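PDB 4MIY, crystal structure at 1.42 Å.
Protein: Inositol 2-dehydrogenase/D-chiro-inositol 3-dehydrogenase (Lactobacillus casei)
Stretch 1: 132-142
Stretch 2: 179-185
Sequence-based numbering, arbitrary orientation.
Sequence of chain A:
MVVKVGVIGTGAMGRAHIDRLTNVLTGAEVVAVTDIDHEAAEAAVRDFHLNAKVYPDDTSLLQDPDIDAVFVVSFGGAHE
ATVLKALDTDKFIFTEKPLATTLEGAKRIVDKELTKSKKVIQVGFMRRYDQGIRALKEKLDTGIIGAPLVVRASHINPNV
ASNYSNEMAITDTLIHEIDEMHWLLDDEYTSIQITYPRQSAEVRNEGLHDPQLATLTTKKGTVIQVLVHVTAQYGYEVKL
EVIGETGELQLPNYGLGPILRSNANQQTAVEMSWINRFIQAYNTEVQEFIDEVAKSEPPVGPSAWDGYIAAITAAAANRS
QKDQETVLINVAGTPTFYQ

Stretch 1 (132-142) GIRALKEKLDT
Stretch 2 179-185: DEMHWLL

The extended side chain of K137 lies across the indole of W183: its aliphatic part lies over one face of the ring, while its ammonium group reaches the backbone carbonyls of W183 and L184. CD of K137 sits 3.6 Å from the centroid of the W183 six-membered ring, 20° off the normal, a CH-pi contact over the face; NZ of K137, 5.2 Å from the W183 five-membered ring centroid, can add at most a weak attraction. K137 is t at chi1, chi2 and chi3, with chi4 at 33°. This path brings K137 NZ to 3.3 Å from both W183 O and L184 O, two weak hydrogen bonds, and to 2.8 Å from D141 OD2, a salt bridge one helical turn along its own stretch. A water donates to D141 OD1 (2.6 Å; D141 chi1 m, chi2 -14°) and to L184 O (2.7 Å), giving that carbonyl a second polar link to the first stretch.

Stretch 1 is helical over nearly all its length, with T142 outside the helix, and stretch 2 is helical, with phi/psi near -65/-42 through most of both and i to i+4 hydrogen bonds such as D141 N to K137 O (3.0 Å) and L184 N to E180 O (2.9 Å). Their axes run in broadly the same direction, inclined by 32° and 10.2 Å apart at closest approach; K137 CA and L184 CA, 5.7 Å apart, set the register.

W183 (chi1 163°, chi2 81°) receives I133 (m, t) at its edge, I133 CG2 to W183 CZ3 3.9 Å. R134 NH1 (R134 t, t, -99°, -65°) also lies near the ring plane, 3.9 Å from W183 CZ2, which sits over one guanidinium face. Beside this, L184 (t, p) places CD1 against L136 CD2 (4.0 Å; L136 t, t), K137 CB (3.7 Å) and L140 CD2 (4.2 Å; L140 t, p), an apolar cluster. The contact buries 451 Å² in total.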

# COMPACT_ATOMS: atom_id res chain seq x y z
N GLY A 132 13.50 -8.08 7.18
CA GLY A 132 12.08 -7.96 7.42
C GLY A 132 11.52 -8.92 8.44
O GLY A 132 10.77 -8.57 9.26
N ILE A 133 11.94 -10.17 8.34
CA ILE A 133 11.48 -11.17 9.26
C ILE A 133 12.00 -10.85 10.65
O ILE A 133 11.29 -10.94 11.59
CB ILE A 133 11.91 -12.57 8.78
CG1 ILE A 133 11.14 -12.92 7.51
CG2 ILE A 133 11.65 -13.59 9.83
CD1 ILE A 133 11.64 -14.13 6.79
N ARG A 134 13.24 -10.41 10.73
CA ARG A 134 13.83 -10.03 11.99
C ARG A 134 13.11 -8.86 12.62
O ARG A 134 12.86 -8.83 13.80
CB ARG A 134 15.32 -9.72 11.78
CG ARG A 134 16.15 -9.91 13.00
CD ARG A 134 17.70 -9.88 12.76
NE ARG A 134 18.29 -11.21 12.67
CZ ARG A 134 18.35 -12.12 13.66
NH1 ARG A 134 17.85 -11.88 14.86
NH2 ARG A 134 18.90 -13.28 13.43
N ALA A 135 12.74 -7.89 11.79
CA ALA A 135 12.07 -6.71 12.30
C ALA A 135 10.67 -7.03 12.81
O ALA A 135 10.23 -6.47 13.76
CB ALA A 135 12.02 -5.63 11.27
N LEU A 136 10.01 -7.95 12.16
CA LEU A 136 8.72 -8.37 12.65
C LEU A 136 8.84 -9.09 14.00
O LEU A 136 8.09 -8.82 14.88
CB LEU A 136 8.00 -9.22 11.59
CG LEU A 136 6.56 -9.63 11.87
CD1 LEU A 136 5.84 -9.84 10.61
CD2 LEU A 136 6.45 -10.87 12.72
N LYS A 137 9.76 -10.02 14.11
CA LYS A 137 10.00 -10.71 15.38
C LYS A 137 10.27 -9.73 16.51
O LYS A 137 9.74 -9.83 17.55
CB LYS A 137 11.14 -11.70 15.27
CG LYS A 137 11.48 -12.27 16.65
CD LYS A 137 12.55 -13.23 16.67
CE LYS A 137 12.82 -13.77 18.10
NZ LYS A 137 11.67 -13.90 18.99
N GLU A 138 11.13 -8.76 16.25
CA GLU A 138 11.42 -7.75 17.24
C GLU A 138 10.23 -6.95 17.66
O GLU A 138 10.02 -6.75 18.81
CB GLU A 138 12.57 -6.87 16.77
CG GLU A 138 13.87 -7.63 16.70
CD GLU A 138 15.02 -6.78 16.21
OE1 GLU A 138 14.91 -5.55 16.32
OE2 GLU A 138 16.02 -7.34 15.72
N LYS A 139 9.41 -6.52 16.72
CA LYS A 139 8.19 -5.84 17.05
C LYS A 139 7.24 -6.71 17.87
O LYS A 139 6.65 -6.24 18.78
CB LYS A 139 7.50 -5.33 15.79
CG LYS A 139 6.44 -4.28 15.96
CD LYS A 139 6.98 -3.01 16.49
CE LYS A 139 6.01 -1.91 16.38
NZ LYS A 139 6.41 -0.78 17.23
N LEU A 140 7.10 -7.96 17.50
CA LEU A 140 6.26 -8.89 18.23
C LEU A 140 6.71 -9.00 19.69
O LEU A 140 5.92 -8.95 20.58
CB LEU A 140 6.32 -10.25 17.56
CG LEU A 140 5.60 -11.38 18.27
CD1 LEU A 140 4.14 -11.09 18.34
CD2 LEU A 140 5.86 -12.69 17.60
N ASP A 141 8.01 -9.03 19.89
CA ASP A 141 8.57 -9.20 21.21
C ASP A 141 8.41 -7.98 22.11
O ASP A 141 8.60 -8.09 23.30
CB ASP A 141 10.03 -9.61 21.10
CG ASP A 141 10.21 -11.03 20.60
OD1 ASP A 141 9.24 -11.78 20.57
OD2 ASP A 141 11.32 -11.37 20.24
N THR A 142 8.06 -6.83 21.57
CA THR A 142 7.72 -5.68 22.39
C THR A 142 6.42 -5.83 23.17
O THR A 142 6.16 -5.07 24.06
CB THR A 142 7.64 -4.38 21.59
OG1 THR A 142 6.53 -4.42 20.70
CG2 THR A 142 8.89 -4.15 20.82
N ASP A 179 12.09 -24.07 10.75
CA ASP A 179 13.04 -23.44 11.62
C ASP A 179 12.57 -22.09 12.16
O ASP A 179 12.81 -21.75 13.29
CB ASP A 179 14.37 -23.26 10.96
CG ASP A 179 15.32 -22.46 11.82
OD1 ASP A 179 15.88 -23.00 12.77
OD2 ASP A 179 15.44 -21.28 11.57
N GLU A 180 11.88 -21.34 11.33
CA GLU A 180 11.52 -19.96 11.62
C GLU A 180 10.49 -19.78 12.71
O GLU A 180 10.62 -18.95 13.53
CB GLU A 180 10.97 -19.33 10.33
CG GLU A 180 10.69 -17.89 10.37
CD GLU A 180 10.14 -17.40 9.06
OE1 GLU A 180 10.83 -17.43 8.07
OE2 GLU A 180 8.99 -16.98 9.06
N MET A 181 9.46 -20.61 12.72
CA MET A 181 8.36 -20.35 13.61
C MET A 181 8.61 -20.51 15.11
O MET A 181 8.15 -19.76 15.88
CB MET A 181 7.12 -21.14 13.20
CG MET A 181 6.65 -20.89 11.77
SD MET A 181 6.29 -19.16 11.47
CE MET A 181 5.97 -19.25 9.71
N HIS A 182 9.33 -21.55 15.47
CA HIS A 182 9.65 -21.75 16.85
C HIS A 182 10.57 -20.66 17.40
O HIS A 182 10.40 -20.25 18.50
CB HIS A 182 10.13 -23.19 17.14
CG HIS A 182 11.50 -23.52 16.64
ND1 HIS A 182 12.63 -23.27 17.37
CD2 HIS A 182 11.90 -24.14 15.52
CE1 HIS A 182 13.68 -23.66 16.68
NE2 HIS A 182 13.27 -24.21 15.56
N TRP A 183 11.47 -20.18 16.56
CA TRP A 183 12.29 -19.02 16.90
C TRP A 183 11.48 -17.74 17.01
O TRP A 183 11.62 -17.04 17.92
CB TRP A 183 13.38 -18.86 15.85
CG TRP A 183 14.08 -17.54 15.79
CD1 TRP A 183 15.09 -17.13 16.57
CD2 TRP A 183 13.87 -16.48 14.84
NE1 TRP A 183 15.50 -15.88 16.21
CE2 TRP A 183 14.77 -15.48 15.13
CE3 TRP A 183 13.00 -16.30 13.77
CZ2 TRP A 183 14.82 -14.32 14.41
CZ3 TRP A 183 13.05 -15.14 13.08
CH2 TRP A 183 13.95 -14.19 13.40
N LEU A 184 10.62 -17.51 16.03
CA LEU A 184 9.76 -16.35 16.03
C LEU A 184 8.96 -16.21 17.29
O LEU A 184 8.85 -15.17 17.84
CB LEU A 184 8.78 -16.44 14.86
CG LEU A 184 7.72 -15.33 14.73
CD1 LEU A 184 8.30 -13.99 14.41
CD2 LEU A 184 6.71 -15.67 13.71
N LEU A 185 8.36 -17.32 17.69
CA LEU A 185 7.43 -17.39 18.78
C LEU A 185 8.06 -17.74 20.12
O LEU A 185 7.39 -17.69 21.09
CB LEU A 185 6.40 -18.45 18.47
CG LEU A 185 5.53 -18.25 17.23
CD1 LEU A 185 4.79 -19.50 16.90
CD2 LEU A 185 4.59 -17.13 17.48
O HOH W 1 8.56 -14.33 20.38